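PDB 4MDB: mariner Mos1 transposase from Drosophila mauritiana, which cuts the Mos1 transposon out of DNA and pastes it into a new site, using two divalent metal ions in its RNase H-like catalytic domain. Local coordinates for residues Trp77-Val82 and Gly205-Pro210; Gly81-Glu86 and Arg112-Tyr117; Gln101-Leu106 and Asp141-Leu146; Lys70-Val75 and Glu92-Ala97. The protein carries 1 engineered substitution. One frame throughout, in Å; residues are numbered along the deposited sequence.

Contact 1: residues Trp77-Val82 and Gly205-Pro210; sequences WDQSGV and GIHKLP
The one hydrogen bond between Trp77-Val82 and Gly205-Pro210 is unusual in its asymmetry: His207 NE2 gives to Gln79 OE1 over 2.9 Å and almost straight, at 175°. The oxygen lies in the imidazole plane, yet the donor stands above the amide carbonyl plane, 44° out of it, so the bond is aligned on the ring and tilted on the amide. As NE2 is the donor, it carries a hydrogen. Gln79 stands on the type I turn Asp78-Gly81 of a tight beta hairpin. Its CG lies between the backbone N and the carbonyl carbon (chi1 62°), and the extended chain beyond brings the amide to the ring edge.

The apolar half centres on Ile206. Its CD1 makes a CH-pi contact over the six-membered ring of Trp77, 4.1 Å from the centroid, while CG1 comes within 3.8 Å of Gln79 N. Gly205 meets the rim of the same ring, its carbonyl C lying 4.3 Å from Trp77 CH2; having no side chain, it lets the helix come close to the indole. On the five-membered ring, NE1 bonds to Ser163 OG, which helps hold the indole.

Trp77 packs among Thr34 of strand 32-42, Leu167 of helix 162-175 and Tyr202 of helix 199-207, joining the hairpin end of the sheet to the C-terminal helices.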
# COMPACT_ATOMS: atom_id res chain seq x y z
N TRP A 77 1.92 5.72 0.06
CA TRP A 77 2.21 6.48 -1.15
C TRP A 77 0.99 6.72 -1.99
O TRP A 77 -0.04 6.09 -1.77
CB TRP A 77 3.30 5.83 -1.94
CG TRP A 77 2.99 4.42 -2.44
CD1 TRP A 77 2.95 3.30 -1.68
CD2 TRP A 77 2.69 4.01 -3.79
NE1 TRP A 77 2.66 2.20 -2.47
CE2 TRP A 77 2.52 2.60 -3.77
CE3 TRP A 77 2.59 4.67 -5.00
CZ2 TRP A 77 2.21 1.88 -4.94
CZ3 TRP A 77 2.35 3.97 -6.14
CH2 TRP A 77 2.15 2.57 -6.12
N ASP A 78 1.09 7.65 -2.93
CA ASP A 78 0.05 7.92 -3.88
C ASP A 78 0.65 8.22 -5.24
O ASP A 78 1.82 7.94 -5.48
CB ASP A 78 -0.88 9.00 -3.33
CG ASP A 78 -0.22 10.43 -3.33
OD1 ASP A 78 0.92 10.54 -3.77
OD2 ASP A 78 -0.95 11.41 -3.08
N GLN A 79 -0.15 8.75 -6.17
CA GLN A 79 0.30 8.86 -7.52
C GLN A 79 1.37 9.94 -7.64
O GLN A 79 1.99 10.01 -8.71
CB GLN A 79 -0.88 9.21 -8.45
CG GLN A 79 -1.49 10.53 -8.12
CD GLN A 79 -2.48 10.95 -9.18
OE1 GLN A 79 -3.40 10.20 -9.49
NE2 GLN A 79 -2.32 12.14 -9.71
N SER A 80 1.63 10.70 -6.58
CA SER A 80 2.62 11.79 -6.58
C SER A 80 3.93 11.39 -5.94
O SER A 80 4.89 12.15 -5.99
CB SER A 80 2.06 13.01 -5.89
OG SER A 80 0.92 13.47 -6.65
N GLY A 81 3.96 10.24 -5.30
CA GLY A 81 5.16 9.77 -4.57
C GLY A 81 4.90 9.23 -3.19
O GLY A 81 3.80 9.10 -2.75
N VAL A 82 5.98 8.87 -2.51
CA VAL A 82 5.91 8.41 -1.16
C VAL A 82 5.50 9.50 -0.18
O VAL A 82 6.14 10.62 -0.19
CB VAL A 82 7.28 7.75 -0.76
CG1 VAL A 82 7.29 7.45 0.70
CG2 VAL A 82 7.52 6.54 -1.66
N GLY A 205 1.91 3.24 -11.31
CA GLY A 205 1.58 2.18 -10.41
C GLY A 205 0.14 2.22 -9.93
O GLY A 205 -0.54 1.21 -9.85
N ILE A 206 -0.35 3.42 -9.66
CA ILE A 206 -1.71 3.60 -9.20
C ILE A 206 -2.66 3.44 -10.40
O ILE A 206 -3.74 2.82 -10.30
CB ILE A 206 -1.91 5.01 -8.60
CG1 ILE A 206 -1.08 5.22 -7.28
CG2 ILE A 206 -3.37 5.36 -8.29
CD1 ILE A 206 -1.41 4.26 -6.15
N HIS A 207 -2.32 4.03 -11.54
CA HIS A 207 -3.25 3.97 -12.70
C HIS A 207 -3.26 2.63 -13.47
O HIS A 207 -4.08 2.45 -14.39
CB HIS A 207 -3.02 5.23 -13.56
CG HIS A 207 -3.51 6.48 -12.89
ND1 HIS A 207 -4.71 7.08 -13.19
CD2 HIS A 207 -2.99 7.21 -11.87
CE1 HIS A 207 -4.90 8.12 -12.43
NE2 HIS A 207 -3.87 8.23 -11.61
N LYS A 208 -2.45 1.67 -13.07
CA LYS A 208 -2.54 0.30 -13.48
C LYS A 208 -3.78 -0.40 -12.88
O LYS A 208 -4.06 -1.51 -13.28
CB LYS A 208 -1.26 -0.47 -13.05
CG LYS A 208 -0.13 -0.65 -14.07
CD LYS A 208 1.14 -0.98 -13.30
CE LYS A 208 2.35 -1.45 -14.11
NZ LYS A 208 3.42 -1.93 -13.15
N LEU A 209 -4.43 0.20 -11.89
CA LEU A 209 -5.49 -0.52 -11.12
C LEU A 209 -6.63 -1.01 -12.04
O LEU A 209 -7.02 -2.17 -12.00
CB LEU A 209 -6.04 0.25 -9.91
CG LEU A 209 -5.14 0.23 -8.67
CD1 LEU A 209 -5.53 1.31 -7.65
CD2 LEU A 209 -5.23 -1.16 -8.01
N PRO A 210 -7.17 -0.14 -12.87
CA PRO A 210 -8.32 -0.60 -13.62
C PRO A 210 -8.07 -1.72 -14.59
O PRO A 210 -8.94 -2.60 -14.72
CB PRO A 210 -8.77 0.66 -14.37
CG PRO A 210 -8.23 1.80 -13.64
CD PRO A 210 -6.91 1.28 -13.09

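Contact 2: residues Gly81-Glu86 and Arg112-Tyr117; sequences GVIYYE and RKRPEY
Ile83 and Lys113 mark the closest backbone approach, 7.1 Å between their CA atoms, where the edge strand 81-87 passes a break between two helices. Arg114 makes that break: it is the first residue to leave helical angles after helix 96-113 and the N-cap position of helix 115-118. Its side chain turns back to the strand, bending at chi2 (-73°), which sets CD on the way to the hairpin. Ile83 CG1 then lies 3.6 Å above one face of the guanidinium, displaced toward its rim. Ile83 belongs to a classic beta bulge, in which it and Tyr84 together face Trp76 of strand 69-78.

Around the edge of the guanidinium, polar partners fix its rotation. NH1 donates to Lys113 O, which lies in the guanidinium plane, at 3.1 Å. NH2 donates to a water 2.9 Å away, also in that plane, and the water in turn donates to Val82 O at 2.8 Å. NE forms a salt bridge with Asp78 OD2, so this buried charge is probably balanced within the hairpin. In one of its two modelled conformers, Lys113 lays its methylenes on the strand's carbonyls, with CD 3.5 Å from Ile83 O.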
# COMPACT_ATOMS: atom_id res chain seq x y z
N GLY A 81 3.96 10.24 -5.30
CA GLY A 81 5.16 9.77 -4.57
C GLY A 81 4.90 9.23 -3.19
O GLY A 81 3.80 9.10 -2.75
N VAL A 82 5.98 8.87 -2.51
CA VAL A 82 5.91 8.41 -1.16
C VAL A 82 5.50 9.50 -0.18
O VAL A 82 6.14 10.62 -0.19
CB VAL A 82 7.28 7.75 -0.76
CG1 VAL A 82 7.29 7.45 0.70
CG2 VAL A 82 7.52 6.54 -1.66
N ILE A 83 4.51 9.26 0.64
CA ILE A 83 4.01 10.21 1.62
C ILE A 83 4.78 10.10 2.94
O ILE A 83 5.22 11.09 3.53
CB ILE A 83 2.48 10.11 1.78
CG1 ILE A 83 1.79 10.39 0.42
CG2 ILE A 83 1.92 11.05 2.85
CD1 ILE A 83 0.40 9.80 0.28
N TYR A 84 4.95 8.86 3.44
CA TYR A 84 5.41 8.62 4.75
C TYR A 84 5.90 7.20 4.79
O TYR A 84 5.35 6.36 4.13
CB TYR A 84 4.34 8.82 5.78
CG TYR A 84 4.75 8.55 7.20
CD1 TYR A 84 5.69 9.36 7.81
CD2 TYR A 84 4.27 7.47 7.92
CE1 TYR A 84 6.04 9.17 9.15
CE2 TYR A 84 4.60 7.29 9.25
CZ TYR A 84 5.51 8.13 9.84
OH TYR A 84 5.88 7.86 11.12
N TYR A 85 6.98 6.93 5.48
CA TYR A 85 7.35 5.53 5.81
C TYR A 85 8.05 5.42 7.14
O TYR A 85 8.60 6.41 7.66
CB TYR A 85 8.20 4.92 4.70
CG TYR A 85 9.68 5.29 4.69
CD1 TYR A 85 10.14 6.39 3.97
CD2 TYR A 85 10.62 4.51 5.36
CE1 TYR A 85 11.50 6.72 3.93
CE2 TYR A 85 11.97 4.85 5.37
CZ TYR A 85 12.41 5.93 4.64
OH TYR A 85 13.73 6.26 4.66
N GLU A 86 7.96 4.22 7.69
CA GLU A 86 8.74 3.85 8.90
C GLU A 86 9.51 2.59 8.64
O GLU A 86 9.05 1.68 7.93
CB GLU A 86 7.81 3.70 10.09
CG GLU A 86 7.13 4.96 10.57
CD GLU A 86 6.27 4.76 11.79
OE1 GLU A 86 6.28 3.60 12.33
OE2 GLU A 86 5.50 5.69 12.18
N ARG A 112 0.90 18.00 5.44
CA ARG A 112 2.07 18.74 5.05
C ARG A 112 2.43 18.62 3.57
O ARG A 112 2.93 19.56 2.96
CB ARG A 112 3.24 18.25 5.91
CG ARG A 112 4.55 19.02 5.67
CD ARG A 112 5.62 18.61 6.69
NE ARG A 112 5.93 17.18 6.64
CZ ARG A 112 6.67 16.60 5.73
NH1 ARG A 112 7.25 17.26 4.73
NH2 ARG A 112 6.84 15.28 5.82
N LYS A 113 2.20 17.45 2.96
CA LYS A 113 2.70 17.18 1.60
C LYS A 113 1.65 17.17 0.50
O LYS A 113 2.01 17.16 -0.66
CB LYS A 113 3.41 15.83 1.56
CG LYS A 113 4.79 15.85 2.14
CD LYS A 113 5.16 14.43 2.44
CE LYS A 113 5.66 13.80 1.15
NZ LYS A 113 6.66 14.69 0.51
N ARG A 114 0.39 17.13 0.89
CA ARG A 114 -0.73 17.10 -0.03
C ARG A 114 -1.78 18.16 0.27
O ARG A 114 -2.81 17.92 0.91
CB ARG A 114 -1.34 15.70 -0.02
CG ARG A 114 -0.36 14.62 -0.42
CD ARG A 114 -0.02 14.58 -1.91
NE ARG A 114 0.83 13.46 -2.31
CZ ARG A 114 2.16 13.41 -2.24
NH1 ARG A 114 2.88 14.44 -1.75
NH2 ARG A 114 2.80 12.36 -2.61
N PRO A 115 -1.55 19.39 -0.21
CA PRO A 115 -2.52 20.49 0.03
C PRO A 115 -3.99 20.25 -0.28
O PRO A 115 -4.87 20.79 0.40
CB PRO A 115 -1.95 21.63 -0.85
CG PRO A 115 -0.46 21.36 -0.86
CD PRO A 115 -0.37 19.85 -0.95
N GLU A 116 -4.29 19.49 -1.31
CA GLU A 116 -5.67 19.11 -1.62
C GLU A 116 -6.32 18.43 -0.43
O GLU A 116 -7.52 18.53 -0.23
CB GLU A 116 -5.69 18.24 -2.89
CG GLU A 116 -4.87 16.93 -2.82
CD GLU A 116 -3.34 17.01 -3.16
OE1 GLU A 116 -2.87 16.05 -3.81
OE2 GLU A 116 -2.57 17.94 -2.77
N TYR A 117 -5.53 17.76 0.39
CA TYR A 117 -6.07 17.14 1.60
C TYR A 117 -6.09 18.10 2.79
O TYR A 117 -6.99 18.03 3.58
CB TYR A 117 -5.35 15.85 1.98
CG TYR A 117 -5.46 14.84 0.89
CD1 TYR A 117 -6.69 14.53 0.36
CD2 TYR A 117 -4.36 14.20 0.38
CE1 TYR A 117 -6.80 13.63 -0.65
CE2 TYR A 117 -4.47 13.27 -0.62
CZ TYR A 117 -5.71 12.99 -1.12
OH TYR A 117 -5.86 12.12 -2.09
O HOH W 1 5.66 12.58 -2.16

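Contact 3: residues Gln101-Leu106 and Asp141-Leu146; sequences QQLINL and DTLETL
Leu103 reaches from helix 96-113 to Thr142, Leu143 and Leu146, and its atoms meet them in turn. CB lies 4.2 Å from Leu146 CD1, a methyl that also approaches the backbone oxygen of Leu103. Beyond CG, CD1 continues anti to CA (chi2 177°), which carries this methyl across to the partner helix. At the tip, CD1 touches Leu143 CD2 at 3.7 Å, and CG of the same leucine is hardly farther. The two leucine side chains cross at about a right angle, so a methyl of one presses on the branch of the other. CD1 also has Thr142 CG2 at 4.3 Å.

That threonine methyl serves a second partner, Ile104 CG1, at 4.2 Å. Thr142 is oriented with CG2 anti to the backbone N, which turns the methyl to the interface. Its hydroxyl bonds with Ala138 O in its own helix and with Gln100 NE2, the latter bond crossing to the partner helix.

The short helical segments run nearly parallel, 18° apart, with axes 10.3 Å from each other at closest approach. Leu103, Ile104, Leu143, Leu146 and the Thr142 methyl fill the space between them. Leu103 and Leu143 both rest on Phe126 of strand 125-127, so helices 96-113 and 137-146 lie side by side on the same face of the RNase H-like sheet.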
# COMPACT_ATOMS: atom_id res chain seq x y z
N GLN A 101 -0.90 4.35 15.54
CA GLN A 101 0.03 5.46 15.59
C GLN A 101 0.64 5.83 14.21
O GLN A 101 0.81 6.99 13.89
CB GLN A 101 1.13 5.20 16.62
CG GLN A 101 1.85 6.45 16.98
CD GLN A 101 0.86 7.57 17.45
OE1 GLN A 101 -0.03 7.35 18.29
NE2 GLN A 101 0.98 8.73 16.83
N GLN A 102 0.93 4.81 13.41
CA GLN A 102 1.32 5.04 12.07
C GLN A 102 0.29 5.84 11.25
O GLN A 102 0.71 6.68 10.48
CB GLN A 102 1.63 3.70 11.42
CG GLN A 102 2.97 3.13 11.94
CD GLN A 102 3.28 1.80 11.31
OE1 GLN A 102 2.37 1.06 10.94
NE2 GLN A 102 4.56 1.48 11.18
N LEU A 103 -0.96 5.47 11.34
CA LEU A 103 -2.00 6.15 10.58
C LEU A 103 -2.08 7.60 11.00
O LEU A 103 -2.23 8.48 10.17
CB LEU A 103 -3.34 5.49 10.71
CG LEU A 103 -3.52 4.05 10.19
CD1 LEU A 103 -4.89 3.58 10.50
CD2 LEU A 103 -3.30 4.04 8.70
N ILE A 104 -2.00 7.82 12.33
CA ILE A 104 -1.98 9.21 12.83
C ILE A 104 -0.78 10.01 12.30
O ILE A 104 -0.92 11.14 11.88
CB ILE A 104 -2.11 9.23 14.35
CG1 ILE A 104 -3.52 8.79 14.74
CG2 ILE A 104 -1.73 10.60 14.92
CD1 ILE A 104 -3.66 8.32 16.18
N ASN A 105 0.42 9.43 12.29
CA ASN A 105 1.57 10.08 11.75
C ASN A 105 1.48 10.30 10.23
O ASN A 105 1.89 11.28 9.71
CB ASN A 105 2.80 9.26 12.07
CG ASN A 105 3.03 9.17 13.56
OD1 ASN A 105 2.52 10.00 14.27
ND2 ASN A 105 3.79 8.19 14.04
N LEU A 106 0.90 9.32 9.53
CA LEU A 106 0.72 9.40 8.10
C LEU A 106 -0.18 10.59 7.79
O LEU A 106 0.07 11.28 6.83
CB LEU A 106 0.07 8.08 7.54
CG LEU A 106 -0.55 8.14 6.11
CD1 LEU A 106 0.42 8.45 5.04
CD2 LEU A 106 -1.10 6.73 5.72
N ASP A 141 -11.57 2.32 14.31
CA ASP A 141 -12.02 3.62 14.95
C ASP A 141 -11.20 4.80 14.44
O ASP A 141 -11.73 5.88 14.07
CB ASP A 141 -11.89 3.51 16.48
CG ASP A 141 -12.97 2.61 17.12
OD1 ASP A 141 -13.81 2.08 16.35
OD2 ASP A 141 -12.95 2.41 18.37
N THR A 142 -9.91 4.62 14.42
CA THR A 142 -9.02 5.68 13.99
C THR A 142 -9.30 6.07 12.51
O THR A 142 -9.28 7.26 12.12
CB THR A 142 -7.54 5.28 14.21
OG1 THR A 142 -7.29 5.23 15.63
CG2 THR A 142 -6.58 6.19 13.53
N LEU A 143 -9.57 5.07 11.64
CA LEU A 143 -9.82 5.34 10.26
C LEU A 143 -11.16 6.08 10.10
O LEU A 143 -11.26 6.89 9.21
CB LEU A 143 -9.83 4.05 9.40
CG LEU A 143 -8.43 3.55 9.12
CD1 LEU A 143 -8.53 2.06 8.66
CD2 LEU A 143 -7.62 4.39 8.09
N GLU A 144 -12.13 5.73 10.92
CA GLU A 144 -13.46 6.41 10.95
C GLU A 144 -13.27 7.86 11.38
O GLU A 144 -13.87 8.74 10.81
CB GLU A 144 -14.39 5.81 12.01
CG GLU A 144 -15.15 4.55 11.67
CD GLU A 144 -16.02 4.06 12.83
OE1 GLU A 144 -16.36 2.85 12.85
OE2 GLU A 144 -16.38 4.88 13.71
N THR A 145 -12.47 8.08 12.41
CA THR A 145 -12.18 9.45 12.93
C THR A 145 -11.41 10.29 11.88
O THR A 145 -11.75 11.46 11.59
CB THR A 145 -11.41 9.36 14.27
OG1 THR A 145 -12.31 8.74 15.22
CG2 THR A 145 -11.11 10.71 14.74
N LEU A 146 -10.39 9.72 11.23
CA LEU A 146 -9.71 10.36 10.10
C LEU A 146 -10.69 10.57 8.94
O LEU A 146 -10.56 11.50 8.19
CB LEU A 146 -8.55 9.48 9.64
CG LEU A 146 -7.35 9.38 10.61
CD1 LEU A 146 -6.42 8.24 10.20
CD2 LEU A 146 -6.65 10.72 10.55

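Contact 4: residues Lys70-Val75 and Glu92-Ala97; sequences KTMLCV and ETVNAA. Engineered in segment 92-97: Ala96 (natural residue Thr).
Met72 SD and Val94 CG2 meet at 3.6 Å, the closest side-chain approach between strand residues Lys70-Val75 and the loop that leads into helix 96-113. Met72 has been modelled in two conformers, so what follows describes one of them. Its CG is anti to the backbone N (chi1 -162°), and the chain stays extended as far as the sulfur. The bend comes at chi3 (-66°), which turns CE to Thr93, where it lies 4.0 Å from OG1. The Met72 and Thr93 side chains then lie side by side, pointing the same way, whereas Met72 crosses Val94 at about a right angle.

Val94 has CG1 anti to the backbone N and CG2 anti to the carbonyl carbon. This arrangement presents CG2 to two sulfurs: besides the methionine, Cys74 SG touches it at 3.7 Å, having been set beside its own backbone N (chi1 -53°). Leu88 packs against all three of these side chains. Beyond the valine, Asn95 N-caps the helix by bonding through OD1 to Arg98 N; the next residue, Ala96, is an engineered substitution.

A water supplies the polar link, accepting from Met72 N at 3.0 Å and donating to Glu92 O at 2.6 Å. Val94 N, by contrast, is buried here without any modelled partner. The second modelled conformer of Met72 suggests that this packing may not be unique. Although the side chain of Met72 lies about 8 Å from a bound magnesium ion, the chemistry is that of soft sulfur-to-methyl packing, with the water as its polar link.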
# COMPACT_ATOMS: atom_id res chain seq x y z
N LYS A 70 16.42 -8.51 10.44
CA LYS A 70 15.50 -7.88 9.50
C LYS A 70 14.74 -6.76 10.13
O LYS A 70 14.46 -6.77 11.33
CB LYS A 70 14.58 -8.93 8.91
CG LYS A 70 13.77 -9.64 9.97
CD LYS A 70 12.94 -10.78 9.40
CE LYS A 70 12.06 -11.39 10.47
NZ LYS A 70 11.00 -12.17 9.80
N THR A 71 14.34 -5.80 9.29
CA THR A 71 13.59 -4.65 9.70
C THR A 71 12.36 -4.56 8.76
O THR A 71 12.44 -4.87 7.61
CB THR A 71 14.42 -3.35 9.60
OG1 THR A 71 13.60 -2.21 9.82
CG2 THR A 71 15.11 -3.24 8.23
N MET A 72 11.24 -4.17 9.33
CA MET A 72 10.05 -4.02 8.54
C MET A 72 9.96 -2.60 8.01
O MET A 72 10.00 -1.61 8.75
CB MET A 72 8.84 -4.33 9.39
CG MET A 72 7.61 -4.61 8.57
SD MET A 72 6.18 -5.13 9.52
CE MET A 72 6.85 -6.67 10.09
N LEU A 73 9.79 -2.53 6.71
CA LEU A 73 9.44 -1.28 6.02
C LEU A 73 7.93 -1.20 6.02
O LEU A 73 7.25 -2.15 5.54
CB LEU A 73 9.99 -1.23 4.65
CG LEU A 73 9.55 -0.13 3.69
CD1 LEU A 73 9.99 1.24 4.16
CD2 LEU A 73 10.08 -0.43 2.35
N CYS A 74 7.41 -0.04 6.42
CA CYS A 74 5.97 0.26 6.36
C CYS A 74 5.89 1.53 5.55
O CYS A 74 6.43 2.55 5.96
CB CYS A 74 5.44 0.50 7.73
SG CYS A 74 5.81 -0.85 8.92
N VAL A 75 5.23 1.49 4.41
CA VAL A 75 5.27 2.70 3.58
C VAL A 75 3.90 2.97 3.00
O VAL A 75 3.16 2.06 2.63
CB VAL A 75 6.35 2.52 2.44
CG1 VAL A 75 6.08 1.26 1.62
CG2 VAL A 75 6.37 3.66 1.47
N GLU A 92 11.14 -6.24 15.17
CA GLU A 92 9.84 -5.76 15.69
C GLU A 92 8.79 -5.72 14.56
O GLU A 92 9.11 -5.52 13.38
CB GLU A 92 10.04 -4.46 16.52
CG GLU A 92 9.25 -3.18 16.24
CD GLU A 92 9.93 -1.94 16.87
OE1 GLU A 92 10.51 -2.10 17.98
OE2 GLU A 92 9.93 -0.82 16.27
N THR A 93 7.56 -5.99 14.96
CA THR A 93 6.47 -6.27 14.06
C THR A 93 5.45 -5.14 14.25
O THR A 93 5.51 -4.40 15.22
CB THR A 93 5.88 -7.65 14.48
OG1 THR A 93 5.26 -8.29 13.36
CG2 THR A 93 4.93 -7.53 15.67
N VAL A 94 4.56 -4.97 13.28
CA VAL A 94 3.37 -4.10 13.43
C VAL A 94 2.19 -4.78 14.14
O VAL A 94 1.62 -5.75 13.66
CB VAL A 94 2.86 -3.70 12.04
CG1 VAL A 94 1.57 -2.90 12.14
CG2 VAL A 94 3.96 -2.90 11.34
N ASN A 95 1.83 -4.24 15.29
CA ASN A 95 0.63 -4.67 16.00
C ASN A 95 -0.44 -3.58 15.92
O ASN A 95 -0.19 -2.49 15.35
CB ASN A 95 0.97 -4.99 17.46
CG ASN A 95 1.59 -3.81 18.21
OD1 ASN A 95 1.47 -2.66 17.83
ND2 ASN A 95 2.27 -4.12 19.32
N ALA A 96 -1.58 -3.84 16.55
CA ALA A 96 -2.70 -2.88 16.54
C ALA A 96 -2.30 -1.43 16.97
O ALA A 96 -2.65 -0.43 16.27
CB ALA A 96 -3.86 -3.47 17.36
N ALA A 97 -1.55 -1.28 18.08
CA ALA A 97 -1.22 0.03 18.61
C ALA A 97 -0.24 0.78 17.73
O ALA A 97 -0.32 2.01 17.56
CB ALA A 97 -0.65 -0.08 20.04
O HOH W 2 11.34 -4.71 12.25

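How the contacts relate
Contacts 1, 2 and 3 are largely buried, while contact 4 is partly exposed. Contacts 1 and 2 share Gly81 and Val82, and the Arg114 salt bridge ties them. Contacts 2, 3 and 4 involve successive parts of helix 96-113 or its ends: contact 4 its start, contact 3 its middle and contact 2 its finish. Chemistry follows position. The hairpin end combines aromatic or aliphatic packing with directed polar bonds; helix against helix packs aliphatic groups, with one flanking polar tie from Thr142 to Gln100; and the loop near the metal site uses sulfur, methyls and a bridging water. Glu86 O with Cys74 N probably joins contacts 2 and 4 through the sheet.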